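Local coordinates for a cystathionine beta-synthase domain protein fused to a Zn-ribbon-like domain (Pyrococcus furiosus, PDB 3GHD) that is of uncertain function but, as a CBS domain protein fused to a zinc-ribbon-like domain, probably binds a nucleotide and a metal ion, at residues Ala15-Ala26 / Gly36-Leu44. Numbering follows the deposited sequence.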
ATOM      1  N   ALA A  15     -13.752   5.803  -7.470  1.00 14.94           N
ATOM      2  CA  ALA A  15     -12.652   5.074  -6.857  1.00 14.81           C
ATOM      3  C   ALA A  15     -11.295   5.821  -6.942  1.00 14.36           C
ATOM      4  O   ALA A  15     -10.588   5.958  -5.950  1.00 13.98           O
ATOM      5  CB  ALA A  15     -12.531   3.674  -7.542  1.00 13.84           C
ATOM      6  N   LYS A  16     -10.946   6.288  -8.141  1.00 14.92           N
ATOM      7  CA  LYS A  16      -9.721   7.053  -8.373  1.00 15.13           C
ATOM      8  C   LYS A  16      -9.760   8.380  -7.648  1.00 14.80           C
ATOM      9  O   LYS A  16      -8.775   8.755  -7.026  1.00 13.74           O
ATOM     10  CB  LYS A  16      -9.446   7.299  -9.840  1.00 15.94           C
ATOM     11  N   ILE A  17     -10.892   9.064  -7.695  1.00 15.20           N
ATOM     12  CA  ILE A  17     -11.073  10.323  -6.947  1.00 14.83           C
ATOM     13  C   ILE A  17     -10.790  10.156  -5.432  1.00 14.07           C
ATOM     14  O   ILE A  17      -9.988  10.893  -4.871  1.00 14.41           O
ATOM     15  CB  ILE A  17     -12.472  10.925  -7.190  1.00 15.96           C
ATOM     16  CG1 ILE A  17     -12.588  11.343  -8.660  1.00 14.82           C
ATOM     17  CG2 ILE A  17     -12.713  12.101  -6.318  1.00 16.91           C
ATOM     18  CD1 ILE A  17     -14.006  11.686  -9.098  1.00 16.43           C
ATOM     19  N   LEU A  18     -11.426   9.161  -4.815  1.00 12.23           N
ATOM     20  CA  LEU A  18     -11.274   8.854  -3.416  1.00 13.76           C
ATOM     21  C   LEU A  18      -9.802   8.550  -3.073  1.00 12.93           C
ATOM     22  O   LEU A  18      -9.215   9.116  -2.123  1.00 13.91           O
ATOM     23  CB  LEU A  18     -12.174   7.653  -3.080  1.00 13.56           C
ATOM     24  CG  LEU A  18     -13.664   8.000  -3.003  1.00 16.40           C
ATOM     25  CD1 LEU A  18     -14.592   6.751  -2.950  1.00 16.33           C
ATOM     26  CD2 LEU A  18     -13.947   9.009  -1.880  1.00 16.70           C
ATOM     27  N   SER A  19      -9.182   7.675  -3.839  1.00 13.56           N
ATOM     28  CA  SER A  19      -7.810   7.244  -3.429  1.00 14.93           C
ATOM     29  C   SER A  19      -6.733   8.327  -3.645  1.00 13.78           C
ATOM     30  O   SER A  19      -5.835   8.517  -2.793  1.00 15.81           O
ATOM     31  CB  SER A  19      -7.527   5.934  -4.149  1.00 16.23           C
ATOM     32  OG  SER A  19      -7.332   6.153  -5.494  1.00 16.03           O
ATOM     33  N   ARG A  20      -6.845   9.077  -4.742  1.00 14.94           N
ATOM     34  CA  ARG A  20      -5.908  10.168  -5.076  1.00 14.74           C
ATOM     35  C   ARG A  20      -6.014  11.319  -4.061  1.00 14.61           C
ATOM     36  O   ARG A  20      -5.043  12.022  -3.802  1.00 14.71           O
ATOM     37  CB  ARG A  20      -6.168  10.685  -6.490  1.00 15.38           C
ATOM     38  CG  ARG A  20      -5.671   9.761  -7.610  1.00 14.15           C
ATOM     39  CD  ARG A  20      -4.197   9.433  -7.531  1.00 17.72           C
ATOM     40  N   ASN A  21      -7.188  11.458  -3.462  1.00 13.62           N
ATOM     41  CA  ASN A  21      -7.456  12.442  -2.434  1.00 13.46           C
ATOM     42  C   ASN A  21      -7.449  11.839  -1.030  1.00 13.83           C
ATOM     43  O   ASN A  21      -7.820  12.514  -0.090  1.00 13.65           O
ATOM     44  CB  ASN A  21      -8.778  13.148  -2.681  1.00 12.23           C
ATOM     45  CG  ASN A  21      -8.716  14.094  -3.863  1.00 14.11           C
ATOM     46  OD1 ASN A  21      -8.207  15.191  -3.752  1.00 13.24           O
ATOM     47  ND2 ASN A  21      -9.222  13.660  -4.992  1.00 12.71           N
ATOM     48  N   LYS A  22      -7.076  10.571  -0.935  1.00 15.01           N
ATOM     49  CA  LYS A  22      -7.002   9.851   0.328  1.00 16.19           C
ATOM     50  C   LYS A  22      -8.263  10.015   1.160  1.00 16.41           C
ATOM     51  O   LYS A  22      -8.211  10.347   2.333  1.00 16.18           O
ATOM     52  CB  LYS A  22      -5.720  10.274   1.076  1.00 17.08           C
ATOM     53  CG  LYS A  22      -4.455   9.841   0.323  1.00 18.18           C
ATOM     54  N   ALA A  23      -9.407   9.809   0.524  1.00 15.59           N
ATOM     55  CA  ALA A  23     -10.720   9.987   1.180  1.00 15.39           C
ATOM     56  C   ALA A  23     -11.436   8.673   1.223  1.00 14.74           C
ATOM     57  O   ALA A  23     -11.214   7.833   0.367  1.00 15.97           O
ATOM     58  CB  ALA A  23     -11.551  11.037   0.431  1.00 15.45           C
ATOM     59  N   GLY A  24     -12.317   8.501   2.202  1.00 14.60           N
ATOM     60  CA  GLY A  24     -13.002   7.255   2.409  1.00 15.80           C
ATOM     61  C   GLY A  24     -14.420   7.250   1.844  1.00 16.20           C
ATOM     62  O   GLY A  24     -14.949   6.172   1.576  1.00 19.87           O
ATOM     63  N   SER A  25     -15.034   8.438   1.733  1.00 16.15           N
ATOM     64  CA  SER A  25     -16.449   8.631   1.304  1.00 16.92           C
ATOM     65  C   SER A  25     -16.654   9.580   0.121  1.00 15.66           C
ATOM     66  O   SER A  25     -16.039  10.629   0.047  1.00 16.04           O
ATOM     67  CB  SER A  25     -17.277   9.227   2.478  1.00 17.29           C
ATOM     68  OG  SER A  25     -17.131   8.451   3.669  1.00 19.58           O
ATOM     69  N   ALA A  26     -17.575   9.218  -0.779  1.00 15.04           N
ATOM     70  CA  ALA A  26     -17.964  10.067  -1.893  1.00 14.66           C
ATOM     71  C   ALA A  26     -19.378  10.490  -1.622  1.00 14.01           C
ATOM     72  O   ALA A  26     -20.260   9.620  -1.539  1.00 13.60           O
ATOM     73  CB  ALA A  26     -17.943   9.296  -3.236  1.00 15.27           C
ATOM     74  N   GLY A  36     -26.899  11.176  -1.178  1.00 16.63           N
ATOM     75  CA  GLY A  36     -26.400  10.044  -0.404  1.00 16.45           C
ATOM     76  C   GLY A  36     -24.877  10.032  -0.286  1.00 15.89           C
ATOM     77  O   GLY A  36     -24.208  11.026  -0.597  1.00 15.64           O
ATOM     78  N   VAL A  37     -24.353   8.888   0.125  1.00 15.56           N
ATOM     79  CA  VAL A  37     -22.924   8.674   0.303  1.00 15.69           C
ATOM     80  C   VAL A  37     -22.534   7.253  -0.220  1.00 15.50           C
ATOM     81  O   VAL A  37     -23.327   6.290  -0.113  1.00 13.98           O
ATOM     82  CB  VAL A  37     -22.590   8.876   1.807  1.00 15.70           C
ATOM     83  CG1 VAL A  37     -23.327   7.818   2.636  1.00 17.38           C
ATOM     84  CG2 VAL A  37     -21.048   8.897   2.105  1.00 16.24           C
ATOM     85  N   VAL A  38     -21.323   7.145  -0.774  1.00 14.88           N
ATOM     86  CA  VAL A  38     -20.713   5.881  -1.234  1.00 15.07           C
ATOM     87  C   VAL A  38     -19.316   5.770  -0.562  1.00 15.70           C
ATOM     88  O   VAL A  38     -18.564   6.755  -0.419  1.00 15.21           O
ATOM     89  CB  VAL A  38     -20.656   5.770  -2.790  1.00 14.66           C
ATOM     90  CG1 VAL A  38     -19.883   4.526  -3.215  1.00 15.54           C
ATOM     91  CG2 VAL A  38     -22.098   5.779  -3.456  1.00 15.81           C
ATOM     92  N   THR A  39     -19.058   4.620   0.053  1.00 14.73           N
ATOM     93  CA  THR A  39     -17.820   4.352   0.734  1.00 14.45           C
ATOM     94  C   THR A  39     -17.027   3.341  -0.064  1.00 13.85           C
ATOM     95  O   THR A  39     -17.536   2.674  -0.969  1.00 13.77           O
ATOM     96  CB  THR A  39     -18.047   3.869   2.205  1.00 14.33           C
ATOM     97  OG1 THR A  39     -18.591   2.549   2.216  1.00 14.32           O
ATOM     98  CG2 THR A  39     -18.993   4.801   2.888  1.00 15.97           C
ATOM     99  N   GLU A  40     -15.776   3.200   0.296  1.00 13.99           N
ATOM    100  CA  GLU A  40     -14.940   2.157  -0.301  1.00 11.38           C
ATOM    101  C   GLU A  40     -15.481   0.773   0.047  1.00 11.73           C
ATOM    102  O   GLU A  40     -15.353  -0.133  -0.744  1.00 12.30           O
ATOM    103  CB  GLU A  40     -13.454   2.336   0.119  1.00 11.52           C
ATOM    104  CG  GLU A  40     -12.860   3.615  -0.450  1.00 11.31           C
ATOM    105  CD  GLU A  40     -11.359   3.730  -0.324  1.00 14.54           C
ATOM    106  OE1 GLU A  40     -10.914   3.386   0.765  1.00 15.34           O
ATOM    107  OE2 GLU A  40     -10.635   4.158  -1.301  1.00 13.99           O
ATOM    108  N   ARG A  41     -16.117   0.588   1.210  1.00 11.52           N
ATOM    109  CA  ARG A  41     -16.725  -0.696   1.544  1.00 11.43           C
ATOM    110  C   ARG A  41     -17.875  -0.978   0.596  1.00 12.05           C
ATOM    111  O   ARG A  41     -18.030  -2.118   0.105  1.00 13.39           O
ATOM    112  CB  ARG A  41     -17.260  -0.703   2.973  1.00 12.36           C
ATOM    113  CG  ARG A  41     -16.161  -1.038   3.954  1.00 12.20           C
ATOM    114  CD  ARG A  41     -16.299  -2.441   4.439  1.00 12.25           C
ATOM    115  NE  ARG A  41     -16.148  -3.448   3.432  1.00 12.60           N
ATOM    116  CZ  ARG A  41     -14.977  -3.944   3.008  1.00 13.96           C
ATOM    117  NH1 ARG A  41     -14.947  -4.919   2.111  1.00 13.15           N
ATOM    118  NH2 ARG A  41     -13.853  -3.551   3.572  1.00 15.34           N
ATOM    119  N   ASP A  42     -18.665   0.060   0.334  1.00 12.01           N
ATOM    120  CA  ASP A  42     -19.729  -0.018  -0.685  1.00 11.97           C
ATOM    121  C   ASP A  42     -19.204  -0.492  -2.047  1.00 11.97           C
ATOM    122  O   ASP A  42     -19.853  -1.331  -2.759  1.00 10.52           O
ATOM    123  CB  ASP A  42     -20.467   1.311  -0.859  1.00 12.10           C
ATOM    124  CG  ASP A  42     -21.317   1.690   0.365  1.00 12.98           C
ATOM    125  OD1 ASP A  42     -21.849   0.782   1.032  1.00 15.06           O
ATOM    126  OD2 ASP A  42     -21.417   2.887   0.655  1.00 14.12           O
ATOM    127  N   ILE A  43     -18.107   0.119  -2.436  1.00 11.76           N
ATOM    128  CA  ILE A  43     -17.442  -0.172  -3.700  1.00 11.75           C
ATOM    129  C   ILE A  43     -16.991  -1.634  -3.786  1.00 12.62           C
ATOM    130  O   ILE A  43     -17.352  -2.351  -4.754  1.00 12.84           O
ATOM    131  CB  ILE A  43     -16.308   0.789  -4.036  1.00 11.64           C
ATOM    132  CG1 ILE A  43     -16.835   2.202  -4.306  1.00 11.83           C
ATOM    133  CG2 ILE A  43     -15.505   0.221  -5.210  1.00  9.93           C
ATOM    134  CD1 ILE A  43     -15.735   3.228  -4.526  1.00 11.47           C
ATOM    135  N   LEU A  44     -16.359  -2.118  -2.743  1.00 12.14           N
ATOM    136  CA  LEU A  44     -15.882  -3.487  -2.696  1.00 12.25           C
ATOM    137  C   LEU A  44     -17.018  -4.475  -2.563  1.00 11.96           C
ATOM    138  O   LEU A  44     -17.071  -5.449  -3.297  1.00 13.78           O
ATOM    139  CB  LEU A  44     -14.887  -3.647  -1.530  1.00 11.30           C
ATOM    140  CG  LEU A  44     -13.479  -2.997  -1.632  1.00 12.33           C
ATOM    141  CD1 LEU A  44     -12.897  -2.882  -0.183  1.00 11.30           C
ATOM    142  CD2 LEU A  44     -12.559  -3.780  -2.619  1.00 14.01           C
TER
HETATM  143  O   HOH W   1     -10.886   3.893  -3.909  1.00 12.49           O
HETATM  144  O   HOH W   2      -9.057   6.193  -0.535  1.00  9.57           O
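Ala26 and Val38 form the tight end of this contact, an antiparallel hydrogen-bonded pair. Ala26 N reaches Val38 O at 2.7 Å, nearly straight at 172° and in the carbonyl plane; Val38 N returns the bond to Ala26 O at 2.8 Å. Their side chains lie on the buried sheet face, covered by Val14 of helix 11-20 and by Ile62. On the other face Val37 CG2, anti to the backbone N, meets Ser25 CB at 3.8 Å, while Ile70 of a third subunit packs on Ser25 and Thr39. Strand 2-5, helix 11-20, the hairpin of strands 25-30 and 33-39 and helix 40-48 follow one another in the beta-alpha-beta-beta-alpha order of a CBS domain. Where strand gives way to helix, the pairing slackens to a weak bond from Glu40 N to Gly24 O. Thr39 and Asp42 close a capping box: Asp42 N donates to Thr39 OG1 and Thr39 N to Asp42 OD2.

Between helical segments 15-20 and 40-44, whose axes come no closer than 11.6 Å, direct contact is sparse. Leu18 CD1 touches Ile43 CD1 at 4.0 Å as the two side chains cross obliquely. Beside them Glu40 extends toward helix 11-20, yet two waters bridge the gap, donating to Glu40 OE2 and to Ala15 O and Ala23 O respectively. Arg41 of a second subunit adds a salt bridge to this carboxylate, probably favouring its charged form.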